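Local coordinates for niemann-Pick type C2 protein (Camponotus japonicus, PDB 3WEB) that binds oleic acid as a lipid carrier of the Niemann-Pick type C2 family and probably mediates chemical communication in worker ants, at residues 4-10 against 120-126. Coordinates in Å, arbitrary orientation, origin at the centre of the assembly. Numbering follows the deposited sequence.
Sequences EDCGSEV and EKITCVK
A disulfide joins the two antiparallel segments: C6 SG lies 2.0 Å from C124 SG, chi3 -98°, with chi1 p at C6 and t at C124. E4 and D5 form a short strand against V125 and K126. E4 and K126 form a hydrogen-bonded pair: E4 N to K126 O and K126 N to E4 O are both 2.9 Å. D5 and V125 are a non-hydrogen-bonded pair, CA-CA 5.1 Å. C6 N donates to C124 O at 2.9 Å. The chain then leaves the ladder. D5 OD1 accepts from G7 N at 2.8 Å, an Asx turn. One water joins D5 OD1, S8 OG and C124 N; S8 OG also hydrogen-bonds to G11 O. K121 O accepts from E9 N (2.9 Å) and V10 N (3.0 Å). I122 and T123 face F114 in a classic beta bulge. The contact ties the N-terminal segment to an ML-domain sheet of the immunoglobulin-like sandwich. The V125 side chain, on the D5 face, packs on M40, F13 and I16, about 7 Å from the bound oleic acid. The covalent link implies that this edge stays joined even if its hydrogen bonds open.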
loop_
_atom_site.group_PDB
_atom_site.type_symbol
_atom_site.label_atom_id
_atom_site.label_comp_id
_atom_site.label_asym_id
_atom_site.label_seq_id
_atom_site.Cartn_x
_atom_site.Cartn_y
_atom_site.Cartn_z
ATOM N N GLU A 4 4.946 7.331 -6.111
ATOM C CA GLU A 4 4.850 8.738 -5.732
ATOM C C GLU A 4 4.292 8.890 -4.327
ATOM O O GLU A 4 3.460 8.101 -3.894
ATOM C CB GLU A 4 3.903 9.475 -6.682
ATOM C CG GLU A 4 4.416 9.764 -8.080
ATOM C CD GLU A 4 3.365 10.486 -8.909
ATOM O OE1 GLU A 4 2.857 11.536 -8.460
ATOM O OE2 GLU A 4 3.033 10.007 -10.009
ATOM N N ASP A 5 4.740 9.927 -3.631
ATOM C CA ASP A 5 4.189 10.269 -2.325
ATOM C C ASP A 5 2.949 11.137 -2.545
ATOM O O ASP A 5 3.049 12.258 -3.052
ATOM C CB ASP A 5 5.274 10.979 -1.500
ATOM C CG ASP A 5 4.736 11.677 -0.262
ATOM O OD1 ASP A 5 3.614 11.369 0.191
ATOM O OD2 ASP A 5 5.461 12.558 0.260
ATOM N N CYS A 6 1.777 10.616 -2.179
ATOM C CA CYS A 6 0.528 11.373 -2.354
ATOM C C CYS A 6 0.100 12.143 -1.111
ATOM O O CYS A 6 -1.071 12.514 -0.975
ATOM C CB CYS A 6 -0.617 10.499 -2.889
ATOM S SG CYS A 6 -0.777 8.847 -2.171
ATOM N N GLY A 7 1.057 12.395 -0.221
ATOM C CA GLY A 7 0.831 13.237 0.943
ATOM C C GLY A 7 0.640 12.471 2.234
ATOM O O GLY A 7 -0.368 11.793 2.431
ATOM N N SER A 8 1.626 12.567 3.112
ATOM C CA SER A 8 1.481 12.050 4.468
ATOM C C SER A 8 2.006 13.066 5.460
ATOM O O SER A 8 2.954 13.798 5.163
ATOM C CB SER A 8 2.187 10.706 4.614
ATOM O OG SER A 8 3.552 10.804 4.277
ATOM N N GLU A 9 1.376 13.139 6.629
ATOM C CA GLU A 9 1.755 14.140 7.619
ATOM C C GLU A 9 2.449 13.581 8.864
ATOM O O GLU A 9 3.056 14.340 9.627
ATOM C CB GLU A 9 0.556 15.014 8.007
ATOM C CG GLU A 9 -0.536 14.280 8.770
ATOM C CD GLU A 9 -1.553 15.212 9.405
ATOM O OE1 GLU A 9 -1.152 16.270 9.943
ATOM O OE2 GLU A 9 -2.756 14.876 9.378
ATOM N N VAL A 10 2.359 12.268 9.082
ATOM C CA VAL A 10 2.993 11.663 10.263
ATOM C C VAL A 10 3.943 10.509 9.921
ATOM O O VAL A 10 4.199 9.617 10.737
ATOM C CB VAL A 10 1.987 11.273 11.383
ATOM C CG1 VAL A 10 1.365 12.512 12.006
ATOM C CG2 VAL A 10 0.917 10.313 10.874
ATOM N N GLU A 120 -4.718 10.217 10.746
ATOM C CA GLU A 120 -3.634 10.968 10.108
ATOM C C GLU A 120 -2.842 10.024 9.209
ATOM O O GLU A 120 -2.607 8.873 9.580
ATOM C CB GLU A 120 -2.692 11.571 11.156
ATOM C CG GLU A 120 -3.383 12.442 12.198
ATOM C CD GLU A 120 -2.436 12.935 13.276
ATOM O OE1 GLU A 120 -1.730 12.124 13.905
ATOM O OE2 GLU A 120 -2.410 14.157 13.508
ATOM N N LYS A 121 -2.426 10.509 8.040
ATOM C CA LYS A 121 -1.677 9.674 7.087
ATOM C C LYS A 121 -0.212 9.511 7.479
ATOM O O LYS A 121 0.537 10.492 7.526
ATOM C CB LYS A 121 -1.789 10.212 5.655
ATOM C CG LYS A 121 -3.202 10.115 5.087
ATOM C CD LYS A 121 -3.338 10.797 3.738
ATOM C CE LYS A 121 -4.807 11.087 3.460
ATOM N NZ LYS A 121 -5.071 11.375 2.023
ATOM N N ILE A 122 0.169 8.263 7.752
ATOM C CA ILE A 122 1.570 7.888 7.962
ATOM C C ILE A 122 2.248 7.784 6.602
ATOM O O ILE A 122 3.354 8.296 6.408
ATOM C CB ILE A 122 1.700 6.531 8.689
ATOM C CG1 ILE A 122 0.871 6.520 9.982
ATOM C CG2 ILE A 122 3.166 6.227 8.991
ATOM C CD1 ILE A 122 0.547 5.125 10.483
ATOM N N THR A 123 1.573 7.115 5.665
ATOM C CA THR A 123 2.070 6.974 4.294
ATOM C C THR A 123 0.953 7.166 3.288
ATOM O O THR A 123 -0.203 6.853 3.577
ATOM C CB THR A 123 2.658 5.573 4.046
ATOM O OG1 THR A 123 1.650 4.587 4.290
ATOM C CG2 THR A 123 3.846 5.316 4.954
ATOM N N CYS A 124 1.317 7.651 2.103
ATOM C CA CYS A 124 0.414 7.677 0.954
ATOM C C CYS A 124 1.251 7.395 -0.279
ATOM O O CYS A 124 2.128 8.190 -0.629
ATOM C CB CYS A 124 -0.262 9.040 0.823
ATOM S SG CYS A 124 -1.647 9.079 -0.338
ATOM N N VAL A 125 0.965 6.264 -0.920
ATOM C CA VAL A 125 1.701 5.788 -2.094
ATOM C C VAL A 125 0.760 5.823 -3.285
ATOM O O VAL A 125 -0.380 5.380 -3.181
ATOM C CB VAL A 125 2.184 4.334 -1.892
ATOM C CG1 VAL A 125 2.938 3.835 -3.120
ATOM C CG2 VAL A 125 3.048 4.218 -0.633
ATOM N N LYS A 126 1.237 6.360 -4.407
ATOM C CA LYS A 126 0.448 6.419 -5.631
ATOM C C LYS A 126 1.271 5.872 -6.794
ATOM O O LYS A 126 2.416 6.275 -6.999
ATOM C CB LYS A 126 0.027 7.860 -5.913
ATOM C CG LYS A 126 -0.839 8.047 -7.140
ATOM C CD LYS A 126 -1.016 9.533 -7.392
ATOM C CE LYS A 126 -2.239 9.833 -8.235
ATOM N NZ LYS A 126 -2.238 11.283 -8.574
HETATM O O HOH W 1 3.839 9.182 2.185
HETATM O O HOH W 2 -2.785 12.722 1.321
HETATM O O HOH W 3 -3.143 13.142 7.111
#